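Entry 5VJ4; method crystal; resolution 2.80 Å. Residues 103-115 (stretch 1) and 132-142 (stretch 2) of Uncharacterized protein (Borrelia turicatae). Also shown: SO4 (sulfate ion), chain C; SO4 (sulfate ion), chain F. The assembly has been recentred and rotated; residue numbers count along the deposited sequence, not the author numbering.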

# COMPACT_ATOMS: atom_id res chain seq x y z
N ILE A 103 19.96 -20.91 14.81
CA ILE A 103 20.52 -22.24 14.65
C ILE A 103 21.98 -22.19 14.28
O ILE A 103 22.77 -22.95 14.83
CB ILE A 103 19.79 -23.09 13.61
CG1 ILE A 103 18.37 -23.46 14.08
CG2 ILE A 103 20.56 -24.37 13.31
CD1 ILE A 103 18.29 -23.88 15.52
N ASP A 104 22.31 -21.33 13.33
CA ASP A 104 23.69 -21.21 12.84
C ASP A 104 24.70 -21.06 13.95
O ASP A 104 24.69 -20.07 14.68
CB ASP A 104 23.83 -20.06 11.87
CG ASP A 104 25.24 -19.91 11.36
OD1 ASP A 104 25.94 -20.94 11.23
OD2 ASP A 104 25.66 -18.78 11.09
N PRO A 105 25.59 -22.04 14.06
CA PRO A 105 26.56 -22.20 15.14
C PRO A 105 27.60 -21.10 15.21
O PRO A 105 27.91 -20.70 16.32
CB PRO A 105 27.19 -23.55 14.86
CG PRO A 105 26.19 -24.26 14.02
CD PRO A 105 25.58 -23.20 13.17
N LYS A 106 28.12 -20.59 14.10
CA LYS A 106 29.10 -19.49 14.24
C LYS A 106 28.44 -18.25 14.84
O LYS A 106 29.05 -17.57 15.67
CB LYS A 106 29.90 -19.18 12.97
CG LYS A 106 29.15 -19.62 11.73
CD LYS A 106 30.07 -19.69 10.53
CE LYS A 106 29.39 -20.40 9.36
NZ LYS A 106 30.35 -20.55 8.23
N LEU A 107 27.20 -18.00 14.44
CA LEU A 107 26.44 -16.88 15.00
C LEU A 107 26.19 -17.07 16.48
O LEU A 107 26.31 -16.13 17.25
CB LEU A 107 25.12 -16.70 14.28
CG LEU A 107 24.25 -15.52 14.78
CD1 LEU A 107 24.99 -14.20 14.79
CD2 LEU A 107 23.00 -15.41 13.93
N ILE A 108 25.84 -18.28 16.87
CA ILE A 108 25.65 -18.54 18.26
C ILE A 108 26.95 -18.29 19.02
O ILE A 108 26.94 -17.79 20.14
CB ILE A 108 25.25 -19.98 18.48
CG1 ILE A 108 23.93 -20.25 17.79
CG2 ILE A 108 25.25 -20.29 19.99
CD1 ILE A 108 23.07 -21.33 18.42
N ALA A 109 28.07 -18.64 18.42
CA ALA A 109 29.33 -18.48 19.10
C ALA A 109 29.57 -17.01 19.38
O ALA A 109 29.89 -16.63 20.51
CB ALA A 109 30.45 -19.07 18.30
N LEU A 110 29.35 -16.17 18.36
CA LEU A 110 29.48 -14.73 18.52
C LEU A 110 28.53 -14.17 19.61
O LEU A 110 28.95 -13.37 20.45
CB LEU A 110 29.28 -14.03 17.19
CG LEU A 110 29.24 -12.51 17.17
CD1 LEU A 110 30.59 -11.95 17.60
CD2 LEU A 110 28.84 -12.02 15.79
N LEU A 111 27.28 -14.61 19.61
CA LEU A 111 26.35 -14.13 20.63
C LEU A 111 26.79 -14.53 22.02
O LEU A 111 26.62 -13.74 22.96
CB LEU A 111 24.90 -14.57 20.35
CG LEU A 111 24.22 -14.17 19.03
CD1 LEU A 111 22.87 -14.86 18.88
CD2 LEU A 111 24.05 -12.66 18.89
N ASP A 112 27.37 -15.73 22.16
CA ASP A 112 27.93 -16.21 23.44
C ASP A 112 29.11 -15.35 23.85
O ASP A 112 29.19 -14.90 25.00
CB ASP A 112 28.33 -17.67 23.33
CG ASP A 112 27.17 -18.63 23.58
OD1 ASP A 112 26.04 -18.17 23.86
OD2 ASP A 112 27.40 -19.87 23.50
N ASP A 113 30.00 -15.06 22.90
CA ASP A 113 31.09 -14.11 23.11
C ASP A 113 30.60 -12.73 23.60
O ASP A 113 31.36 -12.00 24.19
CB ASP A 113 31.85 -13.94 21.79
CG ASP A 113 33.19 -13.28 21.95
OD1 ASP A 113 33.65 -13.15 23.11
OD2 ASP A 113 33.79 -12.92 20.91
N PHE A 114 29.33 -12.40 23.33
CA PHE A 114 28.76 -11.09 23.68
C PHE A 114 27.98 -11.07 24.99
O PHE A 114 27.71 -10.00 25.56
CB PHE A 114 27.85 -10.59 22.55
CG PHE A 114 28.57 -9.96 21.40
CD1 PHE A 114 29.97 -9.96 21.31
CD2 PHE A 114 27.85 -9.39 20.35
CE1 PHE A 114 30.62 -9.37 20.22
CE2 PHE A 114 28.50 -8.82 19.26
CZ PHE A 114 29.88 -8.80 19.20
N GLY A 115 27.62 -12.24 25.47
CA GLY A 115 26.82 -12.34 26.68
C GLY A 115 25.35 -12.38 26.39
O GLY A 115 24.57 -12.17 27.29
N THR A 132 19.89 -13.99 5.88
CA THR A 132 20.70 -15.16 6.21
C THR A 132 21.63 -14.84 7.35
O THR A 132 22.05 -13.69 7.51
CB THR A 132 21.56 -15.61 5.02
OG1 THR A 132 22.34 -14.48 4.55
CG2 THR A 132 20.65 -16.27 3.91
N SER A 133 21.98 -15.87 8.11
CA SER A 133 22.84 -15.72 9.28
C SER A 133 24.10 -14.98 8.94
O SER A 133 24.58 -14.23 9.76
CB SER A 133 23.20 -17.07 9.82
OG SER A 133 22.04 -17.89 9.88
N ASP A 134 24.63 -15.19 7.74
CA ASP A 134 25.83 -14.50 7.30
C ASP A 134 25.64 -12.98 7.41
O ASP A 134 26.50 -12.25 7.97
CB ASP A 134 26.23 -14.95 5.88
N VAL A 135 24.49 -12.50 6.94
CA VAL A 135 24.20 -11.06 6.92
C VAL A 135 24.18 -10.45 8.34
O VAL A 135 24.85 -9.43 8.61
CB VAL A 135 22.89 -10.76 6.19
CG1 VAL A 135 22.58 -9.27 6.25
CG2 VAL A 135 22.96 -11.22 4.74
N ILE A 136 23.44 -11.08 9.25
CA ILE A 136 23.32 -10.52 10.59
C ILE A 136 24.60 -10.72 11.40
O ILE A 136 24.93 -9.90 12.27
CB ILE A 136 22.04 -10.95 11.31
CG1 ILE A 136 22.10 -12.39 11.65
CG2 ILE A 136 20.75 -10.63 10.53
CD1 ILE A 136 22.40 -12.42 13.11
N TYR A 137 25.34 -11.78 11.09
CA TYR A 137 26.69 -11.98 11.65
C TYR A 137 27.61 -10.83 11.23
O TYR A 137 28.26 -10.21 12.08
CB TYR A 137 27.31 -13.34 11.24
CG TYR A 137 28.69 -13.62 11.85
CD1 TYR A 137 28.82 -14.37 13.03
CD2 TYR A 137 29.84 -13.13 11.26
CE1 TYR A 137 30.07 -14.57 13.61
CE2 TYR A 137 31.09 -13.35 11.83
CZ TYR A 137 31.20 -14.06 13.00
OH TYR A 137 32.44 -14.28 13.54
N ASP A 138 27.65 -10.57 9.91
CA ASP A 138 28.48 -9.49 9.39
C ASP A 138 28.18 -8.18 10.09
O ASP A 138 29.11 -7.46 10.45
CB ASP A 138 28.32 -9.34 7.87
CG ASP A 138 28.92 -10.51 7.10
OD1 ASP A 138 30.08 -10.87 7.38
OD2 ASP A 138 28.24 -11.06 6.21
N ARG A 139 26.89 -7.89 10.31
CA ARG A 139 26.51 -6.64 10.94
C ARG A 139 26.94 -6.63 12.38
O ARG A 139 27.70 -5.74 12.78
CB ARG A 139 25.01 -6.36 10.81
CG ARG A 139 24.61 -4.93 11.15
CD ARG A 139 24.92 -3.95 10.01
NE ARG A 139 24.22 -2.67 10.21
CZ ARG A 139 24.63 -1.64 10.97
NH1 ARG A 139 25.76 -1.68 11.65
NH2 ARG A 139 23.90 -0.55 11.05
N LEU A 140 26.49 -7.64 13.14
CA LEU A 140 26.70 -7.62 14.60
C LEU A 140 28.17 -7.62 15.01
O LEU A 140 28.56 -7.08 16.05
CB LEU A 140 25.97 -8.77 15.27
CG LEU A 140 24.45 -8.75 15.25
CD1 LEU A 140 23.87 -9.89 16.08
CD2 LEU A 140 23.96 -7.43 15.80
N ASN A 141 29.00 -8.20 14.15
CA ASN A 141 30.38 -8.40 14.45
C ASN A 141 31.11 -7.07 14.59
O ASN A 141 31.77 -6.83 15.60
CB ASN A 141 30.98 -9.26 13.35
CG ASN A 141 32.33 -9.80 13.70
OD1 ASN A 141 32.66 -10.05 14.87
ND2 ASN A 141 33.13 -10.00 12.66
N LYS A 142 30.93 -6.21 13.59
CA LYS A 142 31.59 -4.92 13.53
C LYS A 142 31.15 -3.90 14.60
O LYS A 142 31.64 -2.78 14.59
CB LYS A 142 31.40 -4.32 12.12
CG LYS A 142 32.39 -4.85 11.09
CD LYS A 142 32.52 -3.93 9.88
CE LYS A 142 33.94 -3.91 9.33
NZ LYS A 142 34.11 -2.92 8.23
S SO4 C . 19.49 -19.80 11.15
O1 SO4 C . 18.77 -18.70 10.47
O2 SO4 C . 20.20 -19.26 12.34
O3 SO4 C . 18.51 -20.75 11.65
O4 SO4 C . 20.45 -20.43 10.20
S SO4 F . 25.70 2.69 14.15
O1 SO4 F . 26.68 3.74 13.83
O2 SO4 F . 24.47 3.31 14.70
O3 SO4 F . 26.16 1.79 15.23
O4 SO4 F . 25.48 1.97 12.86

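Helices 105-114 and 133-141 of one chain pack side by side, running in nearly the same direction: their axes cross at 25° and approach to 9.9 Å, and 466 Å² is buried between the two stretches, both sides summed. No hydrogen bond links them, so the contact rests on side-chain packing, centred on Y137, L110 and L107.

Y137 has the largest covered area. With chi1 at -177° (t), its ring reaches across to the first helix and lies along the turn formed by K106, L107 and L110. The ring meets this turn partly with its edge: L107 CA lies 4.0 Å from Y137 CD1 and K106 O lies 3.8 Å from Y137 CE1, both near the ring plane. K106 O is already engaged within its own helix, accepting from L110 N at 3.0 Å. The CA atoms of L107 and Y137 are 5.9 Å apart, close enough for the ring to touch backbone as well as side chain.

L110, one turn on from K106, points its CA-to-CB bond toward the second helix. L110 CD2 packs at 3.6 Å from Y137 CE1, approaching the ring obliquely, and reaches L140 CB at 4.4 Å; L110 CD1 makes the closest approach to N141, 3.9 Å from N141 OD1, a contact of an apolar methyl with a polar atom.

The CA-to-CB bond of L107 points sideways, yet the end of its side chain comes nearer to the second helix. Both L107 methyls lie against I136 CD1, CD2 at 3.2 Å, a tight approach for two methyl carbons, and CD1 at 3.6 Å; L107 CD1 also lies 4.2 Å from Y137 CD1. L107 thus touches I136 and Y137 and, more loosely, S133, with L107 CD2 4.4 Å from S133 CB.

Farther along, L111 CD2 meets L140 CD1 at 3.9 Å, continuing the apolar packing. F114 then turns its ring edge to the backbone, with CE2 3.7 Å from L140 O.

At the other end two polar residues meet without a hydrogen bond: the closest pair is OD2 of D104, the N-cap residue of the first helix, and the carbon S133 CB, 3.3 Å apart. A sulfate ion, probably from the crystallisation liquor, sits beside this pair: its O2 accepts hydrogen bonds from I103 N at 3.0 Å and D104 N at 3.1 Å, while its O4 lies 3.0 Å from S133 OG. The ion therefore touches both stretches where their helices begin, whereas the leucines and Y137 supply most of the direct contact beyond it.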